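Local structure of beta-agarase B (Zobellia galactanivorans, 4ATF) at residues I17-D22 against R300-V305; V119-L124 against I289-F294; Y149-G154 against D283-N288; T235-P240 against T247-N252. The protein cleaves the beta-1,4 linkages between galactose and 3,6-anhydrogalactose in agarose, at random along the polysaccharide and with retention of the anomeric configuration. The protein carries 1 engineered substitution. One frame throughout, in Å; residues are numbered along the deposited sequence.

Interaction 1. Residues I17-D22 against R300-V305; sequences IPVPAD and RIYKPV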
loop_
_atom_site.group_PDB
_atom_site.type_symbol
_atom_site.label_atom_id
_atom_site.label_comp_id
_atom_site.label_asym_id
_atom_site.label_seq_id
_atom_site.Cartn_x
_atom_site.Cartn_y
_atom_site.Cartn_z
ATOM N N ILE A 17 -21.638 3.728 -0.755
ATOM C CA ILE A 17 -21.011 4.635 -1.709
ATOM C C ILE A 17 -20.896 3.837 -3.011
ATOM O O ILE A 17 -20.416 2.707 -2.994
ATOM C CB ILE A 17 -19.605 5.107 -1.217
ATOM C CG1 ILE A 17 -19.727 5.954 0.053
ATOM C CG2 ILE A 17 -18.925 5.954 -2.318
ATOM C CD1 ILE A 17 -18.415 6.227 0.767
ATOM N N PRO A 18 -21.299 4.420 -4.161
ATOM C CA PRO A 18 -21.169 3.596 -5.366
ATOM C C PRO A 18 -19.733 3.088 -5.600
ATOM O O PRO A 18 -18.739 3.798 -5.337
ATOM C CB PRO A 18 -21.480 4.577 -6.506
ATOM C CG PRO A 18 -22.384 5.632 -5.867
ATOM C CD PRO A 18 -21.942 5.736 -4.415
ATOM N N VAL A 19 -19.639 1.874 -6.125
ATOM C CA VAL A 19 -18.380 1.330 -6.584
ATOM C C VAL A 19 -18.123 1.907 -7.991
ATOM O O VAL A 19 -19.012 1.799 -8.869
ATOM C CB VAL A 19 -18.395 -0.231 -6.575
ATOM C CG1 VAL A 19 -17.165 -0.774 -7.325
ATOM C CG2 VAL A 19 -18.338 -0.738 -5.105
ATOM N N PRO A 20 -16.923 2.534 -8.211
ATOM C CA PRO A 20 -16.697 3.197 -9.497
ATOM C C PRO A 20 -16.345 2.247 -10.654
ATOM O O PRO A 20 -16.523 2.612 -11.862
ATOM C CB PRO A 20 -15.528 4.171 -9.185
ATOM C CG PRO A 20 -14.719 3.471 -8.116
ATOM C CD PRO A 20 -15.806 2.802 -7.246
ATOM N N ALA A 21 -15.831 1.062 -10.310
ATOM C CA ALA A 21 -15.512 0.062 -11.304
ATOM C C ALA A 21 -16.802 -0.638 -11.832
ATOM O O ALA A 21 -17.882 -0.601 -11.175
ATOM C CB ALA A 21 -14.522 -0.966 -10.709
ATOM N N ASP A 22 -16.697 -1.248 -13.020
ATOM C CA ASP A 22 -17.892 -1.724 -13.746
ATOM C C ASP A 22 -17.971 -3.249 -13.460
ATOM O O ASP A 22 -17.062 -3.988 -13.829
ATOM C CB ASP A 22 -17.686 -1.448 -15.270
ATOM C CG ASP A 22 -18.933 -1.732 -16.119
ATOM O OD1 ASP A 22 -19.800 -2.558 -15.728
ATOM O OD2 ASP A 22 -19.023 -1.151 -17.228
ATOM N N ARG A 300 -12.885 -1.251 2.124
ATOM C CA ARG A 300 -14.069 -1.974 1.704
ATOM C C ARG A 300 -13.671 -2.801 0.480
ATOM O O ARG A 300 -12.833 -2.375 -0.345
ATOM C CB ARG A 300 -15.240 -1.001 1.445
ATOM C CG ARG A 300 -15.066 -0.048 0.203
ATOM C CD ARG A 300 -16.206 1.030 0.303
ATOM N NE ARG A 300 -16.169 1.886 -0.903
ATOM C CZ ARG A 300 -17.220 2.080 -1.722
ATOM N NH1 ARG A 300 -18.443 1.566 -1.458
ATOM N NH2 ARG A 300 -17.082 2.874 -2.798
ATOM N N ILE A 301 -14.259 -3.984 0.388
ATOM C CA ILE A 301 -13.874 -5.008 -0.561
ATOM C C ILE A 301 -15.175 -5.570 -1.189
ATOM O O ILE A 301 -16.111 -5.931 -0.464
ATOM C CB ILE A 301 -13.153 -6.178 0.172
ATOM C CG1 ILE A 301 -11.813 -5.679 0.791
ATOM C CG2 ILE A 301 -12.980 -7.341 -0.799
ATOM C CD1 ILE A 301 -11.432 -6.316 2.193
ATOM N N TYR A 302 -15.243 -5.606 -2.525
ATOM C CA TYR A 302 -16.455 -6.084 -3.226
ATOM C C TYR A 302 -16.075 -7.094 -4.301
ATOM O O TYR A 302 -14.999 -6.993 -4.920
ATOM C CB TYR A 302 -17.203 -4.921 -3.919
ATOM C CG TYR A 302 -17.780 -3.922 -2.981
ATOM C CD1 TYR A 302 -16.972 -2.927 -2.387
ATOM C CD2 TYR A 302 -19.141 -3.956 -2.674
ATOM C CE1 TYR A 302 -17.506 -2.014 -1.502
ATOM C CE2 TYR A 302 -19.709 -3.013 -1.768
ATOM C CZ TYR A 302 -18.870 -2.044 -1.220
ATOM O OH TYR A 302 -19.419 -1.114 -0.344
ATOM N N LYS A 303 -16.966 -8.061 -4.538
ATOM C CA LYS A 303 -16.789 -9.053 -5.631
ATOM C C LYS A 303 -17.959 -8.906 -6.590
ATOM O O LYS A 303 -19.085 -8.653 -6.146
ATOM C CB LYS A 303 -16.728 -10.508 -5.031
ATOM C CG LYS A 303 -15.383 -10.661 -4.122
ATOM C CD LYS A 303 -14.626 -12.003 -4.305
ATOM C CE LYS A 303 -14.085 -12.043 -5.623
ATOM N NZ LYS A 303 -12.815 -12.674 -5.820
ATOM N N PRO A 304 -17.711 -9.011 -7.897
ATOM C CA PRO A 304 -18.849 -8.939 -8.857
ATOM C C PRO A 304 -19.617 -10.259 -8.895
ATOM O O PRO A 304 -18.970 -11.333 -9.036
ATOM C CB PRO A 304 -18.162 -8.678 -10.186
ATOM C CG PRO A 304 -16.739 -9.243 -10.035
ATOM C CD PRO A 304 -16.401 -9.211 -8.544
ATOM N N VAL A 305 -20.955 -10.209 -8.765
ATOM C CA VAL A 305 -21.812 -11.409 -8.829
ATOM C C VAL A 305 -22.979 -11.195 -9.803
ATOM O O VAL A 305 -23.348 -10.048 -10.112
ATOM C CB VAL A 305 -22.319 -11.827 -7.422
ATOM C CG1 VAL A 305 -21.099 -11.904 -6.413
ATOM C CG2 VAL A 305 -23.236 -10.799 -6.871
#

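Interaction 2. Residues V119-L124 against I289-F294; sequences VMNSTL and IENNTF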
loop_
_atom_site.group_PDB
_atom_site.type_symbol
_atom_site.label_atom_id
_atom_site.label_comp_id
_atom_site.label_asym_id
_atom_site.label_seq_id
_atom_site.Cartn_x
_atom_site.Cartn_y
_atom_site.Cartn_z
ATOM N N VAL A 119 -3.004 10.321 3.976
ATOM C CA VAL A 119 -1.529 10.177 3.807
ATOM C C VAL A 119 -0.851 11.034 4.901
ATOM O O VAL A 119 -1.320 12.184 5.176
ATOM C CB VAL A 119 -1.123 10.680 2.377
ATOM C CG1 VAL A 119 0.434 10.723 2.177
ATOM C CG2 VAL A 119 -1.795 9.751 1.311
ATOM N N MET A 120 0.206 10.520 5.540
ATOM C CA MET A 120 0.937 11.297 6.555
ATOM C C MET A 120 1.666 12.540 6.029
ATOM O O MET A 120 2.208 12.522 4.918
ATOM C CB MET A 120 2.034 10.430 7.186
ATOM C CG MET A 120 1.490 9.196 7.871
ATOM S SD MET A 120 2.813 8.316 8.809
ATOM C CE MET A 120 3.848 7.751 7.402
ATOM N N ASN A 121 1.786 13.571 6.876
ATOM C CA ASN A 121 2.669 14.697 6.601
ATOM C C ASN A 121 4.092 14.307 7.071
ATOM O O ASN A 121 4.631 14.906 8.006
ATOM C CB ASN A 121 2.168 15.928 7.371
ATOM C CG ASN A 121 2.925 17.203 6.993
ATOM O OD1 ASN A 121 3.746 17.224 6.064
ATOM N ND2 ASN A 121 2.679 18.260 7.747
ATOM N N SER A 122 4.652 13.267 6.437
ATOM C CA SER A 122 5.953 12.704 6.756
ATOM C C SER A 122 6.722 12.248 5.495
ATOM O O SER A 122 6.107 11.992 4.389
ATOM C CB SER A 122 5.675 11.445 7.619
ATOM O OG SER A 122 6.893 10.786 8.023
ATOM N N THR A 123 8.053 12.050 5.636
ATOM C CA THR A 123 8.819 11.528 4.496
ATOM C C THR A 123 8.687 10.037 4.453
ATOM O O THR A 123 9.036 9.421 3.432
ATOM C CB THR A 123 10.369 11.883 4.595
ATOM O OG1 THR A 123 10.843 11.579 5.917
ATOM C CG2 THR A 123 10.573 13.400 4.322
ATOM N N LEU A 124 8.105 9.457 5.496
ATOM C CA LEU A 124 7.854 7.999 5.473
ATOM C C LEU A 124 6.731 7.669 4.511
ATOM O O LEU A 124 5.875 8.529 4.274
ATOM C CB LEU A 124 7.374 7.533 6.853
ATOM C CG LEU A 124 8.437 7.607 7.966
ATOM C CD1 LEU A 124 7.696 7.105 9.257
ATOM C CD2 LEU A 124 9.672 6.829 7.687
ATOM N N ILE A 289 3.891 13.848 16.685
ATOM C CA ILE A 289 3.200 12.564 16.542
ATOM C C ILE A 289 2.150 12.594 15.423
ATOM O O ILE A 289 2.073 11.638 14.629
ATOM C CB ILE A 289 2.497 12.074 17.873
ATOM C CG1 ILE A 289 3.469 11.952 19.036
ATOM C CG2 ILE A 289 1.719 10.729 17.650
ATOM C CD1 ILE A 289 4.584 10.962 18.742
ATOM N N GLU A 290 1.306 13.631 15.395
ATOM C CA GLU A 290 0.231 13.704 14.404
ATOM C C GLU A 290 0.791 13.623 12.947
ATOM O O GLU A 290 0.186 12.984 12.073
ATOM C CB GLU A 290 -0.611 14.967 14.578
ATOM C CG GLU A 290 -1.882 14.875 13.715
ATOM C CD GLU A 290 -2.580 16.201 13.411
ATOM O OE1 GLU A 290 -2.255 17.261 14.000
ATOM O OE2 GLU A 290 -3.474 16.165 12.533
ATOM N N ASN A 291 1.937 14.274 12.704
ATOM C CA ASN A 291 2.508 14.287 11.362
ATOM C C ASN A 291 2.970 12.886 10.950
ATOM O O ASN A 291 3.046 12.584 9.754
ATOM C CB ASN A 291 3.691 15.233 11.262
ATOM C CG ASN A 291 3.285 16.701 11.205
ATOM O OD1 ASN A 291 2.146 17.048 10.893
ATOM N ND2 ASN A 291 4.237 17.585 11.524
ATOM N N ASN A 292 3.312 12.062 11.947
ATOM C CA ASN A 292 3.762 10.705 11.701
ATOM C C ASN A 292 2.754 9.623 12.097
ATOM O O ASN A 292 3.134 8.506 12.392
ATOM C CB ASN A 292 5.090 10.496 12.440
ATOM C CG ASN A 292 6.147 11.444 11.916
ATOM O OD1 ASN A 292 6.727 11.177 10.877
ATOM N ND2 ASN A 292 6.358 12.566 12.596
ATOM N N THR A 293 1.468 9.955 12.007
ATOM C CA THR A 293 0.401 9.020 12.234
ATOM C C THR A 293 -0.419 8.855 10.925
ATOM O O THR A 293 -0.939 9.824 10.387
ATOM C CB THR A 293 -0.523 9.487 13.418
ATOM O OG1 THR A 293 0.275 9.606 14.595
ATOM C CG2 THR A 293 -1.639 8.478 13.695
ATOM N N PHE A 294 -0.512 7.624 10.445
ATOM C CA PHE A 294 -1.234 7.267 9.224
ATOM C C PHE A 294 -2.608 6.771 9.697
ATOM O O PHE A 294 -2.677 5.926 10.615
ATOM C CB PHE A 294 -0.438 6.167 8.497
ATOM C CG PHE A 294 -1.084 5.677 7.217
ATOM C CD1 PHE A 294 -1.824 6.561 6.382
ATOM C CD2 PHE A 294 -0.983 4.341 6.861
ATOM C CE1 PHE A 294 -2.450 6.090 5.184
ATOM C CE2 PHE A 294 -1.550 3.856 5.666
ATOM C CZ PHE A 294 -2.292 4.730 4.813
HETATM O O HOH W 1 -0.171 13.512 9.236
#

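Interaction 3. Residues Y149-G154 against D283-N288; sequences YSESAG and DNELSN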
loop_
_atom_site.group_PDB
_atom_site.type_symbol
_atom_site.label_atom_id
_atom_site.label_comp_id
_atom_site.label_asym_id
_atom_site.label_seq_id
_atom_site.Cartn_x
_atom_site.Cartn_y
_atom_site.Cartn_z
ATOM N N TYR A 149 7.442 19.213 3.686
ATOM C CA TYR A 149 8.832 19.665 3.784
ATOM C C TYR A 149 9.682 18.547 4.342
ATOM O O TYR A 149 9.195 17.816 5.201
ATOM C CB TYR A 149 8.904 20.857 4.742
ATOM C CG TYR A 149 10.305 21.455 4.800
ATOM C CD1 TYR A 149 10.776 22.324 3.809
ATOM C CD2 TYR A 149 11.189 21.107 5.843
ATOM C CE1 TYR A 149 12.100 22.848 3.871
ATOM C CE2 TYR A 149 12.490 21.609 5.893
ATOM C CZ TYR A 149 12.954 22.470 4.923
ATOM O OH TYR A 149 14.298 22.933 5.042
ATOM N N SER A 150 10.952 18.429 3.902
ATOM C CA SER A 150 11.912 17.436 4.488
ATOM C C SER A 150 13.146 18.108 5.195
ATOM O O SER A 150 13.982 18.740 4.548
ATOM C CB SER A 150 12.408 16.459 3.406
ATOM O OG SER A 150 13.538 15.668 3.882
ATOM N N GLU A 151 13.260 18.021 6.515
ATOM C CA GLU A 151 14.419 18.558 7.207
ATOM C C GLU A 151 15.672 17.752 6.845
ATOM O O GLU A 151 16.747 18.338 6.807
ATOM C CB GLU A 151 14.265 18.496 8.748
ATOM C CG GLU A 151 13.261 19.427 9.334
ATOM C CD GLU A 151 13.371 19.546 10.843
ATOM O OE1 GLU A 151 14.166 18.816 11.492
ATOM O OE2 GLU A 151 12.687 20.434 11.350
ATOM N N SER A 152 15.548 16.417 6.653
ATOM C CA SER A 152 16.739 15.606 6.343
ATOM C C SER A 152 17.391 16.157 5.027
ATOM O O SER A 152 18.618 16.353 4.951
ATOM C CB SER A 152 16.374 14.086 6.243
ATOM O OG SER A 152 15.484 13.810 5.148
ATOM N N ALA A 153 16.567 16.438 3.998
ATOM C CA ALA A 153 17.119 16.966 2.731
ATOM C C ALA A 153 17.266 18.486 2.727
ATOM O O ALA A 153 17.969 19.024 1.855
ATOM C CB ALA A 153 16.261 16.511 1.545
ATOM N N GLY A 154 16.634 19.186 3.694
ATOM C CA GLY A 154 16.659 20.658 3.708
ATOM C C GLY A 154 15.884 21.198 2.495
ATOM O O GLY A 154 16.331 22.140 1.839
ATOM N N ASP A 283 14.938 13.511 14.212
ATOM C CA ASP A 283 14.386 13.419 15.568
ATOM C C ASP A 283 13.457 14.585 15.832
ATOM O O ASP A 283 12.402 14.374 16.391
ATOM C CB ASP A 283 15.486 13.298 16.638
ATOM C CG ASP A 283 16.055 11.921 16.685
ATOM O OD1 ASP A 283 15.405 10.938 16.233
ATOM O OD2 ASP A 283 17.160 11.778 17.189
ATOM N N ASN A 284 13.815 15.780 15.368
ATOM C CA ASN A 284 12.922 16.935 15.478
ATOM C C ASN A 284 11.534 16.693 14.814
ATOM O O ASN A 284 10.479 17.026 15.378
ATOM C CB ASN A 284 13.619 18.195 14.882
ATOM C CG ASN A 284 12.870 19.503 15.196
ATOM O OD1 ASN A 284 12.402 19.726 16.317
ATOM N ND2 ASN A 284 12.750 20.358 14.200
ATOM N N GLU A 285 11.533 16.108 13.605
ATOM C CA GLU A 285 10.298 15.834 12.885
ATOM C C GLU A 285 9.481 14.731 13.546
ATOM O O GLU A 285 8.233 14.802 13.524
ATOM C CB GLU A 285 10.579 15.448 11.421
ATOM C CG GLU A 285 11.038 16.738 10.546
ATOM C CD GLU A 285 11.471 16.328 9.169
ATOM O OE1 GLU A 285 12.150 15.262 9.036
ATOM O OE2 GLU A 285 11.162 17.052 8.208
ATOM N N LEU A 286 10.157 13.732 14.119
ATOM C CA LEU A 286 9.434 12.656 14.826
ATOM C C LEU A 286 8.771 13.143 16.143
ATOM O O LEU A 286 7.886 12.467 16.661
ATOM C CB LEU A 286 10.358 11.463 15.164
ATOM C CG LEU A 286 10.834 10.653 13.936
ATOM C CD1 LEU A 286 11.918 9.540 14.369
ATOM C CD2 LEU A 286 9.669 10.020 13.182
ATOM N N SER A 287 9.226 14.259 16.692
ATOM C CA SER A 287 8.595 14.838 17.863
ATOM C C SER A 287 7.117 15.256 17.587
ATOM O O SER A 287 6.350 15.487 18.561
ATOM C CB SER A 287 9.427 16.013 18.445
ATOM O OG SER A 287 9.190 17.184 17.684
ATOM N N ASN A 288 6.715 15.405 16.320
ATOM C CA ASN A 288 5.320 15.729 16.015
ATOM C C ASN A 288 4.647 14.391 15.700
ATOM O O ASN A 288 4.875 13.834 14.623
ATOM C CB ASN A 288 5.144 16.820 14.916
ATOM C CG ASN A 288 3.668 17.247 14.721
ATOM O OD1 ASN A 288 2.811 16.422 14.442
ATOM N ND2 ASN A 288 3.382 18.543 14.887
HETATM O O HOH W 2 8.964 16.078 7.153
HETATM O O HOH W 3 13.055 14.813 6.582
#

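Interaction 4. Residues T235-P240 against T247-N252; sequences TNTTDP and TRTGLN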
loop_
_atom_site.group_PDB
_atom_site.type_symbol
_atom_site.label_atom_id
_atom_site.label_comp_id
_atom_site.label_asym_id
_atom_site.label_seq_id
_atom_site.Cartn_x
_atom_site.Cartn_y
_atom_site.Cartn_z
ATOM N N THR A 235 6.892 -13.986 -14.339
ATOM C CA THR A 235 5.835 -14.903 -13.921
ATOM C C THR A 235 5.763 -16.228 -14.680
ATOM O O THR A 235 4.770 -16.958 -14.523
ATOM C CB THR A 235 4.424 -14.209 -13.876
ATOM O OG1 THR A 235 3.918 -13.958 -15.202
ATOM C CG2 THR A 235 4.458 -12.898 -12.991
ATOM N N ASN A 236 6.771 -16.549 -15.507
ATOM C CA ASN A 236 6.781 -17.861 -16.190
ATOM C C ASN A 236 6.674 -18.961 -15.077
ATOM O O ASN A 236 7.389 -18.853 -14.017
ATOM C CB ASN A 236 8.126 -18.129 -16.909
ATOM C CG ASN A 236 8.155 -17.633 -18.347
ATOM O OD1 ASN A 236 7.129 -17.281 -18.913
ATOM N ND2 ASN A 236 9.329 -17.692 -18.970
ATOM N N THR A 237 5.882 -20.007 -15.300
ATOM C CA THR A 237 5.895 -21.139 -14.371
ATOM C C THR A 237 7.209 -21.979 -14.562
ATOM O O THR A 237 7.701 -22.577 -13.622
ATOM C CB THR A 237 4.642 -22.044 -14.531
ATOM O OG1 THR A 237 4.599 -22.524 -15.857
ATOM C CG2 THR A 237 3.312 -21.298 -14.334
ATOM N N THR A 238 7.735 -22.051 -15.774
ATOM C CA THR A 238 9.018 -22.734 -16.019
ATOM C C THR A 238 10.025 -21.627 -16.454
ATOM O O THR A 238 9.777 -20.855 -17.410
ATOM C CB THR A 238 8.928 -23.861 -17.095
ATOM O OG1 THR A 238 8.698 -23.276 -18.369
ATOM C CG2 THR A 238 7.810 -24.829 -16.839
ATOM N N ASP A 239 11.131 -21.522 -15.716
ATOM C CA ASP A 239 12.242 -20.622 -16.112
ATOM C C ASP A 239 11.879 -19.112 -16.109
ATOM O O ASP A 239 11.877 -18.454 -17.165
ATOM C CB ASP A 239 12.775 -21.042 -17.488
ATOM C CG ASP A 239 14.249 -20.618 -17.739
ATOM O OD1 ASP A 239 14.926 -19.990 -16.859
ATOM O OD2 ASP A 239 14.711 -20.932 -18.863
ATOM N N PRO A 240 11.581 -18.562 -14.912
ATOM C CA PRO A 240 11.253 -17.142 -14.762
ATOM C C PRO A 240 12.360 -16.278 -15.371
ATOM O O PRO A 240 13.560 -16.573 -15.157
ATOM C CB PRO A 240 11.167 -16.952 -13.237
ATOM C CG PRO A 240 10.887 -18.306 -12.688
ATOM C CD PRO A 240 11.589 -19.269 -13.615
ATOM N N THR A 247 5.187 -19.063 -20.383
ATOM C CA THR A 247 4.241 -19.764 -19.490
ATOM C C THR A 247 3.864 -18.744 -18.404
ATOM O O THR A 247 3.637 -19.133 -17.230
ATOM C CB THR A 247 4.922 -21.033 -18.855
ATOM O OG1 THR A 247 6.216 -20.633 -18.372
ATOM C CG2 THR A 247 5.042 -22.217 -19.898
ATOM N N ARG A 248 3.810 -17.441 -18.773
ATOM C CA ARG A 248 3.513 -16.394 -17.782
ATOM C C ARG A 248 2.161 -16.576 -17.116
ATOM O O ARG A 248 1.147 -16.863 -17.812
ATOM C CB ARG A 248 3.526 -15.007 -18.436
ATOM C CG ARG A 248 4.948 -14.519 -18.763
ATOM C CD ARG A 248 4.905 -13.144 -19.396
ATOM N NE ARG A 248 4.520 -13.272 -20.789
ATOM C CZ ARG A 248 4.558 -12.277 -21.675
ATOM N NH1 ARG A 248 4.974 -11.052 -21.308
ATOM N NH2 ARG A 248 4.179 -12.514 -22.942
ATOM N N THR A 249 2.102 -16.417 -15.797
ATOM C CA THR A 249 0.813 -16.523 -15.093
ATOM C C THR A 249 0.066 -15.149 -14.992
ATOM O O THR A 249 -1.164 -15.064 -14.785
ATOM C CB THR A 249 1.005 -17.056 -13.636
ATOM O OG1 THR A 249 1.762 -16.081 -12.882
ATOM C CG2 THR A 249 1.731 -18.412 -13.647
ATOM N N GLY A 250 0.819 -14.072 -15.061
ATOM C CA GLY A 250 0.257 -12.737 -14.733
ATOM C C GLY A 250 0.065 -12.619 -13.218
ATOM O O GLY A 250 0.614 -13.451 -12.440
ATOM N N LEU A 251 -0.751 -11.650 -12.820
ATOM C CA LEU A 251 -1.086 -11.457 -11.372
ATOM C C LEU A 251 -2.241 -12.403 -10.979
ATOM O O LEU A 251 -3.400 -12.011 -10.897
ATOM C CB LEU A 251 -1.412 -9.973 -11.106
ATOM C CG LEU A 251 -0.216 -8.980 -11.338
ATOM C CD1 LEU A 251 -0.710 -7.528 -11.345
ATOM C CD2 LEU A 251 0.822 -9.168 -10.245
ATOM N N ASN A 252 -1.936 -13.671 -10.773
ATOM C CA ASN A 252 -2.982 -14.698 -10.620
ATOM C C ASN A 252 -3.082 -15.180 -9.174
ATOM O O ASN A 252 -4.068 -15.847 -8.811
ATOM C CB ASN A 252 -2.681 -15.927 -11.514
ATOM C CG ASN A 252 -1.430 -16.741 -10.998
ATOM O OD1 ASN A 252 -0.309 -16.171 -10.880
ATOM N ND2 ASN A 252 -1.648 -18.003 -10.594
HETATM O O HOH W 4 8.238 -20.839 -20.007
#

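Interaction 1. Residues I17-D22 against R300-V305
R300 reaches across to the backbone carbonyls of I17 and P18, whose oxygens make up the polar side of the contact. R300 CG sits between its own backbone N and carbonyl carbon (chi1 68°), and from CG to NE the chain runs extended. The shortest bond goes from R300 NH1 to I17 O at 2.7 Å, with the oxygen lying in the guanidinium plane. R300 NH2 donates to P18 O at 3.2 Å, standing above the plane of that carbonyl. A weak bond also runs from R300 NH2 to I17 O. Two successive carbonyls thus illustrate how main-chain oxygens can fix the rotation of an arginine head. Its charge is met separately, by a salt bridge from NE to E114 of strand 111-118.

In the jelly-roll beta-sandwich of family GH16, the contact ties the loop ahead of strand 27-31 to strand 293-306.

The nonpolar contacts fall on flat groups. I17 CB lies over one face of the guanidinium, 3.7 Å from R300 NH2. V19, deposited in two conformers, in one of them places CG2 over the centre of the Y302 ring as a CH-pi contact, 3.8 Å from the centroid and 11° off the ring normal. Y302 OH takes a weak bond from R300 NH1, but its stronger partner is K15 O, while W29 packs against both V19 and Y302.

Interaction 2. Residues V119-L124 against I289-F294
S122 and N292 form the strongest polar link, the hydroxyl OG of S122 donating to N292 OD1 at 2.9 Å. The same OG accepts from the backbone N of L124 at 3.1 Å, closing an ST turn in the loop between strands 111-118 and 125-132 of the GH16 beta-sandwich. One hydroxyl therefore shapes its own loop and holds N292 across the contact, while N292 ND2 is held by N288 O.

The neighbouring pair is looser. N121 and N291 lie side by side and point the same way, their amide planes 66° apart, and N121 ND2 gives only a weak bond to N291 OD1 at 3.4 Å. The other end of the N121 amide, OD1, accepts from D148 N. Water 1 takes the N-H of N121 at 3.1 Å and lies 2.9 Å from E290 O.

Inward, the contact turns nonpolar. F294 extends its ring toward L142 and I259, its side chain about 9 Å from a bound galactose. M120 CG, anti to its own carbonyl carbon (chi1 -60°), meets F294 CB at 3.6 Å. Beyond it, M120 SD rests 3.5 Å from N292 C.

Interaction 3. Residues Y149-G154 against D283-N288
E151 and E285 pack closely although both carry carboxylates. Their chains slide past each other in opposite directions with the carboxylate planes stacked, and E151 CG, anti to its own carbonyl carbon (chi1 -70°), comes within 3.4 Å of E285 OE2. The attraction comes from the backbone: E151 N donates to E285 OE2 at 2.9 Å in a nearly straight bond (169°), reaching it from above the carboxylate plane. E151 OE1 and E285 OE1 stay 4.8 Å apart, and donors around them probably temper the like charges: the T282 hydroxyl meets E151 OE1, and T282 N meets E285 OE1.

The exposed side, at N284, has a more bent bond and a weak one. N284 crosses E151 at about a right angle; its ND2 donates to the syn lone pair of E151 OE2 at 2.9 Å (138°) and only weakly to OE1. An alanine in place of E151 would probably leave the N284 amide without this acceptor and strip the E285 carboxylate of its stacked neighbour.

Two waters complete the grip on E285. Water 2 donates to both Y149 O and E285 OE2, each at 2.6 Å, and water 3 bridges E285 OE1 to S152 N and S150 OG.

S150 OG also accepts from A153 N at 3.1 Å, an ST motif at the turn of the small antiparallel hairpin of strands 149-150 and 155-156, here joined to helix 283-286.

Interaction 4. Residues T235-P240 against T247-N252
N236 and R248 face each other in a single antiparallel bridge, their CA atoms only 3.9 Å apart. The bonds belong to their neighbours: T249 N donates to T235 O at 3.0 Å and T237 N to T247 O at 3.1 Å, making N236-R248 a non-hydrogen-bonded pair, with CA-H...O contacts in both directions, N236 CA to T247 O and R248 CA to T235 O.

Side chains add to this single bridge. T235 OG1, between its backbone N and carbonyl carbon (chi1 73°), accepts from G250 N at 3.1 Å and, weakly, from T249 N, while its stronger partner is D230. N236 OD1 receives T247 N at 3.0 Å, the donor standing above the amide carbonyl plane. T247 OG1 accepts a weak bond from T238 N, and water 4 links the hydroxyls of T238 and T247. The methyls T237 CG2 and T249 CG2 press together at 3.4 Å, tighter than usual.

What orients the N236 amide lies one shell out. Its ND2 donates almost straight (173°) to D239 O at 3.2 Å, and to I245 O beyond. An alanine at N236 would probably leave T247 N and D239 O without these mates and slacken the turn from 236 to 239.

Both segments belong to the one loop that follows helix 226-229 and precedes strand 255-262 in the chain; L251 packs on I229, and T235 and L251 lie against V170 of strand 164-172.

How the interactions relate
Interactions 1 and 2 share strand 293-306 but lie about 29 Å apart between centres: at the strand's start, interaction 2 is buried and mixes amide and hydroxyl bonds with methionine and phenylalanine packing, whereas further along, interaction 1 is partly buried and rests on an arginine gripping carbonyls. Interaction 3 is a surface contact of carboxylates, an amide and waters. It adjoins interaction 2, the N292 ND2 group touching E285 O and T123 CG2 meeting S150 CB. Interaction 4, partly buried, touches none of the others and joins nearby parts of one loop chiefly through backbone and threonine bonds; its centre and that of interaction 3 lie about 43 Å apart, on opposite sides of the chain's centre.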